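Local coordinates for protein putative immunoglobulin A1 protease (Bacteroides ovatus, PDB 3N6Z) that is of unproven function but is probably a peptidase that acts on immunoglobulin A1, built largely as a coiled stack of parallel beta-strands, at residues G241-I253 against S272-I286; G181-S193 against K219-F233. All blocks are in the same frame, centred on the assembly; numbering follows the deposited sequence.

Interaction 1: G241-I253 against S272-I286; sequences GAVSATKGGVGGI and SNLTGVDASSTVGRI
V243 to A245 run parallel to L274 to G276, and G249 to G251 do the same with T282 to G284. In the first pair V243 N gives to N273 O at 3.0 Å, and T275, A245, V277 and D278 continue the zigzag of amides and carbonyls. In the second, T282, V250 and G284 take it up. The register slips by two where the type I turn from D278 to S281 makes the second coil longer at its corner. Past the strands, I253 N bonds to I286 O, while a beta carbon on G252 would run into R285 O.

Apolar contacts fill the space between the two strand pairs. L274, with CG anti to its carbonyl carbon (chi1 -50°), sets CD2 3.7 Å from V243 CB and CD1 against G252 N. V250 comes from the facing wall, running the other way, with CG1 3.9 Å from L274 CB. I253 and I286 stand side by side at the end, I286 CG2 being 4.0 Å from I253 CG1.

Polar groups gather at the corner. D278 OD1 takes S280 N and S280 OG from opposite faces of the carboxylate, the N–H closing an Asx turn. S281 OG gives to D278 O at 2.8 Å and receives a weak bond from G248 N. The extended chain of K247 lies alongside D278, and K247 NZ reaches D278 OD2 through a water, the direct gap of 4.5 Å being too long for a salt bridge. Another water donates to V243 O and hydrogen-bonds T275 OG1.

Residues such as V243, A245 and L274 line one wall, V250 and V283 the opposing one. Two successive coils laid in parallel register around a shared apolar core are the mark of a parallel beta-solenoid.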
loop_
_atom_site.group_PDB
_atom_site.type_symbol
_atom_site.label_atom_id
_atom_site.label_comp_id
_atom_site.label_asym_id
_atom_site.label_seq_id
_atom_site.Cartn_x
_atom_site.Cartn_y
_atom_site.Cartn_z
ATOM N N GLY A 241 -9.534 -7.160 -3.059
ATOM C CA GLY A 241 -10.613 -6.154 -3.107
ATOM C C GLY A 241 -10.911 -5.621 -4.516
ATOM O O GLY A 241 -10.044 -5.582 -5.373
ATOM N N ALA A 242 -12.137 -5.231 -4.783
ATOM C CA ALA A 242 -12.513 -4.698 -6.105
ATOM C C ALA A 242 -11.726 -3.433 -6.435
ATOM O O ALA A 242 -11.633 -2.552 -5.598
ATOM C CB ALA A 242 -14.012 -4.396 -6.129
ATOM N N VAL A 243 -11.187 -3.356 -7.649
ATOM C CA VAL A 243 -10.356 -2.225 -8.091
ATOM C C VAL A 243 -11.047 -1.581 -9.289
ATOM O O VAL A 243 -11.448 -2.290 -10.225
ATOM C CB VAL A 243 -8.911 -2.629 -8.483
ATOM C CG1 VAL A 243 -8.040 -1.415 -8.747
ATOM C CG2 VAL A 243 -8.303 -3.537 -7.445
ATOM N N SER A 244 -11.183 -0.259 -9.280
ATOM C CA SER A 244 -11.837 0.443 -10.374
ATOM C C SER A 244 -11.278 1.841 -10.607
ATOM O O SER A 244 -10.652 2.422 -9.727
ATOM C CB SER A 244 -13.339 0.486 -10.113
ATOM O OG SER A 244 -13.593 1.290 -8.991
ATOM N N ALA A 245 -11.468 2.330 -11.835
ATOM C CA ALA A 245 -11.185 3.719 -12.177
ATOM C C ALA A 245 -12.335 4.249 -13.022
ATOM O O ALA A 245 -12.848 3.539 -13.904
ATOM C CB ALA A 245 -9.829 3.859 -12.946
ATOM N N THR A 246 -12.703 5.505 -12.787
ATOM C CA THR A 246 -13.688 6.198 -13.627
ATOM C C THR A 246 -13.222 6.289 -15.075
ATOM O O THR A 246 -13.996 6.002 -15.992
ATOM C CB THR A 246 -13.913 7.602 -13.056
ATOM O OG1 THR A 246 -14.454 7.466 -11.748
ATOM C CG2 THR A 246 -14.803 8.453 -13.930
ATOM N N LYS A 247 -11.945 6.632 -15.291
ATOM C CA LYS A 247 -11.396 6.803 -16.638
ATOM C C LYS A 247 -9.884 6.754 -16.510
ATOM O O LYS A 247 -9.248 7.717 -16.124
ATOM C CB LYS A 247 -11.856 8.144 -17.254
ATOM C CG LYS A 247 -11.339 8.348 -18.683
ATOM C CD LYS A 247 -11.990 9.546 -19.374
ATOM C CE LYS A 247 -11.369 9.859 -20.725
ATOM N NZ LYS A 247 -12.095 10.966 -21.390
ATOM N N GLY A 248 -9.326 5.581 -16.800
ATOM C CA GLY A 248 -7.886 5.399 -16.742
ATOM C C GLY A 248 -7.516 3.936 -16.723
ATOM O O GLY A 248 -8.198 3.103 -17.322
ATOM N N GLY A 249 -6.390 3.664 -16.078
ATOM C CA GLY A 249 -5.818 2.335 -16.005
ATOM C C GLY A 249 -6.156 1.653 -14.694
ATOM O O GLY A 249 -6.128 2.277 -13.628
ATOM N N VAL A 250 -6.413 0.356 -14.787
ATOM C CA VAL A 250 -6.736 -0.492 -13.665
ATOM C C VAL A 250 -5.878 -1.731 -13.748
ATOM O O VAL A 250 -5.871 -2.410 -14.767
ATOM C CB VAL A 250 -8.223 -0.884 -13.668
ATOM C CG1 VAL A 250 -8.598 -1.752 -12.445
ATOM C CG2 VAL A 250 -9.111 0.334 -13.770
ATOM N N GLY A 251 -5.207 -2.060 -12.653
ATOM C CA GLY A 251 -4.437 -3.286 -12.545
ATOM C C GLY A 251 -4.731 -4.029 -11.257
ATOM O O GLY A 251 -4.919 -3.414 -10.197
ATOM N N GLY A 252 -4.672 -5.358 -11.304
ATOM C CA GLY A 252 -4.854 -6.149 -10.092
ATOM C C GLY A 252 -3.763 -5.902 -9.065
ATOM O O GLY A 252 -4.022 -6.002 -7.861
ATOM N N ILE A 253 -2.563 -5.582 -9.532
ATOM C CA ILE A 253 -1.449 -5.229 -8.670
ATOM C C ILE A 253 -1.133 -3.725 -8.752
ATOM O O ILE A 253 -1.099 -3.034 -7.717
ATOM C CB ILE A 253 -0.187 -6.080 -8.931
ATOM C CG1 ILE A 253 -0.468 -7.561 -8.644
ATOM C CG2 ILE A 253 0.993 -5.600 -8.082
ATOM C CD1 ILE A 253 -0.741 -7.922 -7.182
ATOM N N SER A 272 -8.664 -9.770 -7.634
ATOM C CA SER A 272 -9.685 -8.726 -7.570
ATOM C C SER A 272 -10.490 -8.662 -8.866
ATOM O O SER A 272 -9.938 -8.812 -9.952
ATOM C CB SER A 272 -9.017 -7.361 -7.372
ATOM O OG SER A 272 -8.306 -7.311 -6.162
ATOM N N ASN A 273 -11.780 -8.337 -8.760
ATOM C CA ASN A 273 -12.545 -7.888 -9.916
ATOM C C ASN A 273 -12.116 -6.462 -10.289
ATOM O O ASN A 273 -11.898 -5.628 -9.396
ATOM C CB ASN A 273 -14.038 -7.919 -9.601
ATOM C CG ASN A 273 -14.546 -9.322 -9.327
ATOM O OD1 ASN A 273 -14.099 -10.280 -9.962
ATOM N ND2 ASN A 273 -15.500 -9.452 -8.400
ATOM N N LEU A 274 -11.961 -6.213 -11.594
ATOM C CA LEU A 274 -11.331 -5.004 -12.114
ATOM C C LEU A 274 -12.277 -4.340 -13.098
ATOM O O LEU A 274 -12.744 -4.994 -14.051
ATOM C CB LEU A 274 -10.019 -5.346 -12.817
ATOM C CG LEU A 274 -9.017 -6.222 -12.080
ATOM C CD1 LEU A 274 -7.779 -6.454 -12.955
ATOM C CD2 LEU A 274 -8.580 -5.549 -10.767
ATOM N N THR A 275 -12.541 -3.049 -12.869
ATOM C CA THR A 275 -13.518 -2.293 -13.644
ATOM C C THR A 275 -12.998 -0.933 -14.086
ATOM O O THR A 275 -12.646 -0.101 -13.262
ATOM C CB THR A 275 -14.812 -2.110 -12.847
ATOM O OG1 THR A 275 -15.279 -3.385 -12.409
ATOM C CG2 THR A 275 -15.880 -1.367 -13.672
ATOM N N GLY A 276 -12.937 -0.710 -15.398
ATOM C CA GLY A 276 -12.717 0.624 -15.973
ATOM C C GLY A 276 -14.064 1.108 -16.452
ATOM O O GLY A 276 -14.674 0.466 -17.297
ATOM N N VAL A 277 -14.541 2.236 -15.922
ATOM C CA VAL A 277 -15.889 2.704 -16.255
ATOM C C VAL A 277 -15.960 3.264 -17.680
ATOM O O VAL A 277 -16.751 2.782 -18.490
ATOM C CB VAL A 277 -16.412 3.696 -15.214
ATOM C CG1 VAL A 277 -17.817 4.170 -15.619
ATOM C CG2 VAL A 277 -16.439 3.035 -13.830
ATOM N N ASP A 278 -15.134 4.248 -17.989
ATOM C CA ASP A 278 -15.099 4.822 -19.330
ATOM C C ASP A 278 -14.550 3.826 -20.342
ATOM O O ASP A 278 -13.629 3.071 -20.040
ATOM C CB ASP A 278 -14.239 6.070 -19.336
ATOM C CG ASP A 278 -14.451 6.927 -20.539
ATOM O OD1 ASP A 278 -13.758 6.734 -21.564
ATOM O OD2 ASP A 278 -15.275 7.854 -20.444
ATOM N N ALA A 279 -15.078 3.877 -21.567
ATOM C CA ALA A 279 -14.614 3.017 -22.665
ATOM C C ALA A 279 -13.127 3.173 -23.011
ATOM O O ALA A 279 -12.537 2.256 -23.574
ATOM C CB ALA A 279 -15.439 3.299 -23.909
ATOM N N SER A 280 -12.523 4.318 -22.690
ATOM C CA SER A 280 -11.115 4.579 -22.968
ATOM C C SER A 280 -10.204 3.941 -21.923
ATOM O O SER A 280 -8.978 4.053 -22.032
ATOM C CB SER A 280 -10.853 6.079 -23.008
ATOM O OG SER A 280 -11.028 6.643 -21.726
ATOM N N SER A 281 -10.791 3.335 -20.888
ATOM C CA SER A 281 -10.013 2.687 -19.836
ATOM C C SER A 281 -9.224 1.481 -20.348
ATOM O O SER A 281 -9.550 0.874 -21.365
ATOM C CB SER A 281 -10.924 2.250 -18.690
ATOM O OG SER A 281 -11.618 3.342 -18.105
ATOM N N THR A 282 -8.156 1.161 -19.625
ATOM C CA THR A 282 -7.370 -0.053 -19.869
ATOM C C THR A 282 -7.373 -0.865 -18.577
ATOM O O THR A 282 -7.209 -0.318 -17.490
ATOM C CB THR A 282 -5.949 0.254 -20.369
ATOM O OG1 THR A 282 -5.280 1.103 -19.432
ATOM C CG2 THR A 282 -6.012 0.944 -21.731
ATOM N N VAL A 283 -7.572 -2.170 -18.711
ATOM C CA VAL A 283 -7.618 -3.086 -17.588
ATOM C C VAL A 283 -6.661 -4.233 -17.810
ATOM O O VAL A 283 -6.772 -4.958 -18.806
ATOM C CB VAL A 283 -9.046 -3.577 -17.346
ATOM C CG1 VAL A 283 -9.072 -4.610 -16.216
ATOM C CG2 VAL A 283 -9.991 -2.406 -17.063
ATOM N N GLY A 284 -5.721 -4.388 -16.886
ATOM C CA GLY A 284 -4.741 -5.492 -16.929
ATOM C C GLY A 284 -4.883 -6.314 -15.663
ATOM O O GLY A 284 -4.990 -5.755 -14.552
ATOM N N ARG A 285 -4.856 -7.635 -15.769
ATOM C CA ARG A 285 -5.000 -8.431 -14.539
ATOM C C ARG A 285 -3.905 -8.044 -13.557
ATOM O O ARG A 285 -4.149 -8.038 -12.353
ATOM C CB ARG A 285 -5.042 -9.928 -14.787
ATOM C CG ARG A 285 -6.156 -10.371 -15.705
ATOM C CD ARG A 285 -6.378 -11.886 -15.695
ATOM N NE ARG A 285 -5.237 -12.596 -16.265
ATOM C CZ ARG A 285 -5.296 -13.759 -16.909
ATOM N NH1 ARG A 285 -6.446 -14.420 -16.998
ATOM N NH2 ARG A 285 -4.193 -14.252 -17.454
ATOM N N ILE A 286 -2.682 -7.781 -14.046
ATOM C CA ILE A 286 -1.571 -7.375 -13.161
ATOM C C ILE A 286 -1.320 -5.860 -13.218
ATOM O O ILE A 286 -1.274 -5.182 -12.170
ATOM C CB ILE A 286 -0.260 -8.160 -13.468
ATOM C CG1 ILE A 286 -0.511 -9.683 -13.602
ATOM C CG2 ILE A 286 0.815 -7.914 -12.378
ATOM C CD1 ILE A 286 -1.083 -10.316 -12.329
HETATM O O HOH W 1 -14.276 -3.820 -9.935
HETATM O O HOH W 2 -14.912 10.180 -21.627
HETATM O O HOH W 3 -5.965 -8.047 -7.513
#

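Interaction 2: G181-S193 against K219-F233. With SO4 (sulfate ion), chain C.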
loop_
_atom_site.group_PDB
_atom_site.type_symbol
_atom_site.label_atom_id
_atom_site.label_comp_id
_atom_site.label_asym_id
_atom_site.label_seq_id
_atom_site.Cartn_x
_atom_site.Cartn_y
_atom_site.Cartn_z
ATOM N N GLY A 181 -6.311 10.355 -9.166
ATOM C CA GLY A 181 -5.032 10.366 -9.868
ATOM C C GLY A 181 -4.152 9.179 -9.557
ATOM O O GLY A 181 -3.286 8.804 -10.364
ATOM N N ALA A 182 -4.331 8.614 -8.376
ATOM C CA ALA A 182 -3.827 7.251 -8.083
ATOM C C ALA A 182 -4.661 6.674 -6.948
ATOM O O ALA A 182 -5.172 7.418 -6.104
ATOM C CB ALA A 182 -2.329 7.250 -7.720
ATOM N N ALA A 183 -4.772 5.362 -6.908
ATOM C CA ALA A 183 -5.422 4.694 -5.809
ATOM C C ALA A 183 -4.837 3.306 -5.690
ATOM O O ALA A 183 -4.769 2.565 -6.684
ATOM C CB ALA A 183 -6.966 4.626 -5.986
ATOM N N GLY A 184 -4.357 2.955 -4.497
ATOM C CA GLY A 184 -3.868 1.603 -4.238
ATOM C C GLY A 184 -4.286 1.085 -2.894
ATOM O O GLY A 184 -4.460 1.848 -1.951
ATOM N N GLY A 185 -4.394 -0.239 -2.774
ATOM C CA GLY A 185 -4.772 -0.798 -1.474
ATOM C C GLY A 185 -3.734 -0.539 -0.393
ATOM O O GLY A 185 -4.076 -0.361 0.768
ATOM N N ILE A 186 -2.462 -0.544 -0.787
ATOM C CA ILE A 186 -1.339 -0.290 0.129
ATOM C C ILE A 186 -0.837 1.159 0.014
ATOM O O ILE A 186 -0.801 1.892 1.015
ATOM C CB ILE A 186 -0.158 -1.315 -0.070
ATOM C CG1 ILE A 186 -0.621 -2.774 0.096
ATOM C CG2 ILE A 186 1.051 -0.955 0.819
ATOM C CD1 ILE A 186 -1.103 -3.168 1.483
ATOM N N ALA A 187 -0.433 1.552 -1.201
ATOM C CA ALA A 187 0.165 2.872 -1.439
ATOM C C ALA A 187 -0.411 3.490 -2.693
ATOM O O ALA A 187 -0.658 2.787 -3.681
ATOM C CB ALA A 187 1.707 2.733 -1.608
ATOM N N GLY A 188 -0.533 4.808 -2.703
ATOM C CA GLY A 188 -0.947 5.496 -3.932
ATOM C C GLY A 188 0.114 5.400 -5.023
ATOM O O GLY A 188 -0.161 4.960 -6.161
ATOM N N VAL A 189 1.340 5.788 -4.660
ATOM C CA VAL A 189 2.467 5.880 -5.573
ATOM C C VAL A 189 3.696 5.224 -4.934
ATOM O O VAL A 189 4.062 5.575 -3.817
ATOM C CB VAL A 189 2.790 7.363 -5.944
ATOM C CG1 VAL A 189 3.867 7.392 -7.045
ATOM C CG2 VAL A 189 1.523 8.132 -6.361
ATOM N N LEU A 190 4.307 4.286 -5.656
ATOM C CA LEU A 190 5.578 3.685 -5.285
ATOM C C LEU A 190 6.658 4.451 -6.055
ATOM O O LEU A 190 6.575 4.593 -7.289
ATOM C CB LEU A 190 5.601 2.197 -5.689
ATOM C CG LEU A 190 6.899 1.413 -5.520
ATOM C CD1 LEU A 190 7.408 1.436 -4.048
ATOM C CD2 LEU A 190 6.698 -0.050 -6.008
ATOM N N ALA A 191 7.662 4.927 -5.332
ATOM C CA ALA A 191 8.818 5.591 -5.918
ATOM C C ALA A 191 9.932 4.578 -6.202
ATOM O O ALA A 191 9.642 3.415 -6.542
ATOM C CB ALA A 191 9.267 6.793 -5.043
ATOM N N ASN A 192 11.200 4.994 -6.149
ATOM C CA ASN A 192 12.270 4.238 -6.779
ATOM C C ASN A 192 13.463 3.991 -5.873
ATOM O O ASN A 192 13.369 4.112 -4.626
ATOM C CB ASN A 192 12.606 4.838 -8.158
ATOM C CG ASN A 192 13.356 6.158 -8.082
ATOM O OD1 ASN A 192 13.023 7.037 -7.246
ATOM N ND2 ASN A 192 14.358 6.314 -8.942
ATOM N N SER A 193 14.591 3.635 -6.473
ATOM C CA SER A 193 15.751 3.136 -5.746
ATOM C C SER A 193 16.953 3.938 -6.172
ATOM O O SER A 193 17.127 4.186 -7.357
ATOM C CB SER A 193 15.950 1.650 -6.065
ATOM O OG SER A 193 14.768 0.936 -5.705
ATOM N N LYS A 219 -5.365 5.829 -12.162
ATOM C CA LYS A 219 -4.291 4.848 -11.954
ATOM C C LYS A 219 -4.636 4.047 -10.701
ATOM O O LYS A 219 -4.272 4.430 -9.595
ATOM C CB LYS A 219 -2.932 5.540 -11.812
ATOM C CG LYS A 219 -2.571 6.547 -12.910
ATOM C CD LYS A 219 -1.330 7.378 -12.551
ATOM C CE LYS A 219 -1.281 8.689 -13.323
ATOM N NZ LYS A 219 -2.390 9.607 -12.920
ATOM N N ALA A 220 -5.386 2.962 -10.883
ATOM C CA ALA A 220 -5.921 2.174 -9.765
ATOM C C ALA A 220 -5.291 0.786 -9.739
ATOM O O ALA A 220 -5.289 0.081 -10.749
ATOM C CB ALA A 220 -7.438 2.060 -9.846
ATOM N N GLY A 221 -4.733 0.403 -8.588
ATOM C CA GLY A 221 -4.136 -0.923 -8.412
ATOM C C GLY A 221 -4.557 -1.567 -7.112
ATOM O O GLY A 221 -4.699 -0.897 -6.088
ATOM N N GLY A 222 -4.597 -2.897 -7.096
ATOM C CA GLY A 222 -4.913 -3.622 -5.871
ATOM C C GLY A 222 -3.913 -3.333 -4.774
ATOM O O GLY A 222 -4.276 -3.260 -3.600
ATOM N N ILE A 223 -2.631 -3.183 -5.163
ATOM C CA ILE A 223 -1.531 -2.896 -4.237
ATOM C C ILE A 223 -1.066 -1.432 -4.318
ATOM O O ILE A 223 -1.030 -0.732 -3.280
ATOM C CB ILE A 223 -0.354 -3.865 -4.437
ATOM C CG1 ILE A 223 -0.820 -5.294 -4.149
ATOM C CG2 ILE A 223 0.900 -3.473 -3.595
ATOM C CD1 ILE A 223 -1.144 -5.631 -2.685
ATOM N N ALA A 224 -0.724 -0.955 -5.513
ATOM C CA ALA A 224 -0.230 0.399 -5.725
ATOM C C ALA A 224 -0.935 0.996 -6.940
ATOM O O ALA A 224 -1.106 0.329 -7.959
ATOM C CB ALA A 224 1.301 0.393 -5.917
ATOM N N GLY A 225 -1.222 2.292 -6.884
ATOM C CA GLY A 225 -1.790 2.956 -8.049
ATOM C C GLY A 225 -0.826 3.220 -9.175
ATOM O O GLY A 225 -1.121 2.909 -10.347
ATOM N N ARG A 226 0.335 3.760 -8.829
ATOM C CA ARG A 226 1.261 4.329 -9.781
ATOM C C ARG A 226 2.694 4.017 -9.348
ATOM O O ARG A 226 2.984 3.981 -8.158
ATOM C CB ARG A 226 1.001 5.846 -9.830
ATOM C CG ARG A 226 1.888 6.666 -10.744
ATOM C CD ARG A 226 1.595 8.140 -10.510
ATOM N NE ARG A 226 2.430 8.971 -11.376
ATOM C CZ ARG A 226 2.667 10.260 -11.164
ATOM N NH1 ARG A 226 2.061 10.907 -10.172
ATOM N NH2 ARG A 226 3.506 10.909 -11.980
ATOM N N LYS A 227 3.574 3.857 -10.320
ATOM C CA LYS A 227 5.013 3.696 -10.125
ATOM C C LYS A 227 5.768 4.815 -10.828
ATOM O O LYS A 227 5.583 5.022 -12.040
ATOM C CB LYS A 227 5.451 2.346 -10.702
ATOM C CG LYS A 227 6.949 2.102 -10.648
ATOM C CD LYS A 227 7.505 1.990 -9.225
ATOM C CE LYS A 227 8.997 1.654 -9.176
ATOM N NZ LYS A 227 9.868 2.627 -9.891
ATOM N N VAL A 228 6.642 5.477 -10.075
ATOM C CA VAL A 228 7.510 6.525 -10.583
ATOM C C VAL A 228 8.979 6.170 -10.406
ATOM O O VAL A 228 9.334 5.366 -9.527
ATOM C CB VAL A 228 7.194 7.908 -9.961
ATOM C CG1 VAL A 228 5.710 8.270 -10.237
ATOM C CG2 VAL A 228 7.538 7.977 -8.484
ATOM N N GLY A 229 9.820 6.779 -11.238
ATOM C CA GLY A 229 11.244 6.532 -11.233
ATOM C C GLY A 229 11.685 5.170 -11.772
ATOM O O GLY A 229 10.883 4.253 -12.007
ATOM N N VAL A 230 13.004 5.045 -11.951
ATOM C CA VAL A 230 13.654 3.822 -12.359
ATOM C C VAL A 230 14.175 3.106 -11.115
ATOM O O VAL A 230 14.839 3.725 -10.269
ATOM C CB VAL A 230 14.801 4.104 -13.398
ATOM C CG1 VAL A 230 15.627 2.871 -13.663
ATOM C CG2 VAL A 230 14.197 4.608 -14.709
ATOM N N GLY A 231 13.901 1.804 -11.054
ATOM C CA GLY A 231 14.251 0.964 -9.912
ATOM C C GLY A 231 13.060 0.851 -8.959
ATOM O O GLY A 231 12.259 1.774 -8.835
ATOM N N GLY A 232 12.960 -0.278 -8.256
ATOM C CA GLY A 232 11.896 -0.561 -7.289
ATOM C C GLY A 232 11.041 -1.695 -7.736
ATOM O O GLY A 232 10.978 -2.031 -8.932
ATOM N N PHE A 233 10.359 -2.304 -6.784
ATOM C CA PHE A 233 9.652 -3.556 -7.078
ATOM C C PHE A 233 8.503 -3.840 -6.135
ATOM O O PHE A 233 8.424 -3.268 -5.043
ATOM C CB PHE A 233 10.646 -4.756 -7.138
ATOM C CG PHE A 233 11.318 -5.076 -5.830
ATOM C CD1 PHE A 233 10.729 -5.960 -4.928
ATOM C CD2 PHE A 233 12.554 -4.522 -5.491
ATOM C CE1 PHE A 233 11.362 -6.277 -3.711
ATOM C CE2 PHE A 233 13.161 -4.816 -4.262
ATOM C CZ PHE A 233 12.599 -5.707 -3.412
HETATM S S SO4 C . 3.797 14.338 -10.755
HETATM O O1 SO4 C . 4.285 15.272 -9.740
HETATM O O2 SO4 C . 3.381 15.043 -11.962
HETATM O O3 SO4 C . 4.870 13.411 -11.099
HETATM O O4 SO4 C . 2.648 13.650 -10.194
HETATM O O HOH W 4 -0.548 10.285 -8.785
HETATM O O HOH W 5 17.602 3.050 -10.010
#
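K227 doubles back across L190 and A191 to bury its ammonium group in a loop of carbonyls. Bends at chi2 (65°) and chi4 (58°) lay K227 CD 3.8 Å from L190 CG and K227 CE 3.2 Å from A191 O. K227 NZ then gives to V228 O at 2.8 Å and to G231 O at 2.7 Å, above the plane of each carbonyl, and D262 O is a further acceptor. A leucine in its place would probably leave the carbonyls of V228 and G231 without their shared donor and the 228-231 loop freer to shift. The same loop is held by N192, whose ND2 points at V230 O (2.9 Å), which lies close to the amide plane, and also bonds to D158, while a water joins S193 O to V230 O.

R226 runs out fully extended beside V189, with V228 CG1 above one face of its guanidinium, toward the rim. NH1 and NH2 grip O4 and O3 of a sulfate, probably from the crystallisation liquor, R226 NH1 to sulfate O4 being 2.8 Å; D258 is a salt-bridge partner of NH2. K219 NZ meets a lone pair of G181 O at 2.8 Å.

Parallel backbone bonds follow both chains round corners at G188 and G225. I223 O takes two donors, I186 N and A187 N, and a beta carbon on G225 would strike A183 N.

Strand 183-184 lies between 147-148 and 218-221, which in turn abuts 248-251. Round the corner, 189-190 is flanked by 153-154 and 224-227, and 254-257 follows next.

In the fold
Along the chain, 181-193 comes first. Interaction 2 closes on it after the excursion through strands 200-202, 204-206 and 209-212, one circuit of the coil. The chain then passes strands 233-235 and 237-239 and enters 241-253, and interaction 1 closes another circuit that takes in strands 254-257, 263-266 and 268-270. The two loops are in series; neither encloses nor crosses the other. They meet directly, because strand 248-251 lies next to 218-221: A220 O and N face G251 N and G249 O in two probable hydrogen bonds. Together the contacts, whose centres are about 14 Å apart, tie four successive coils into one continuous stack.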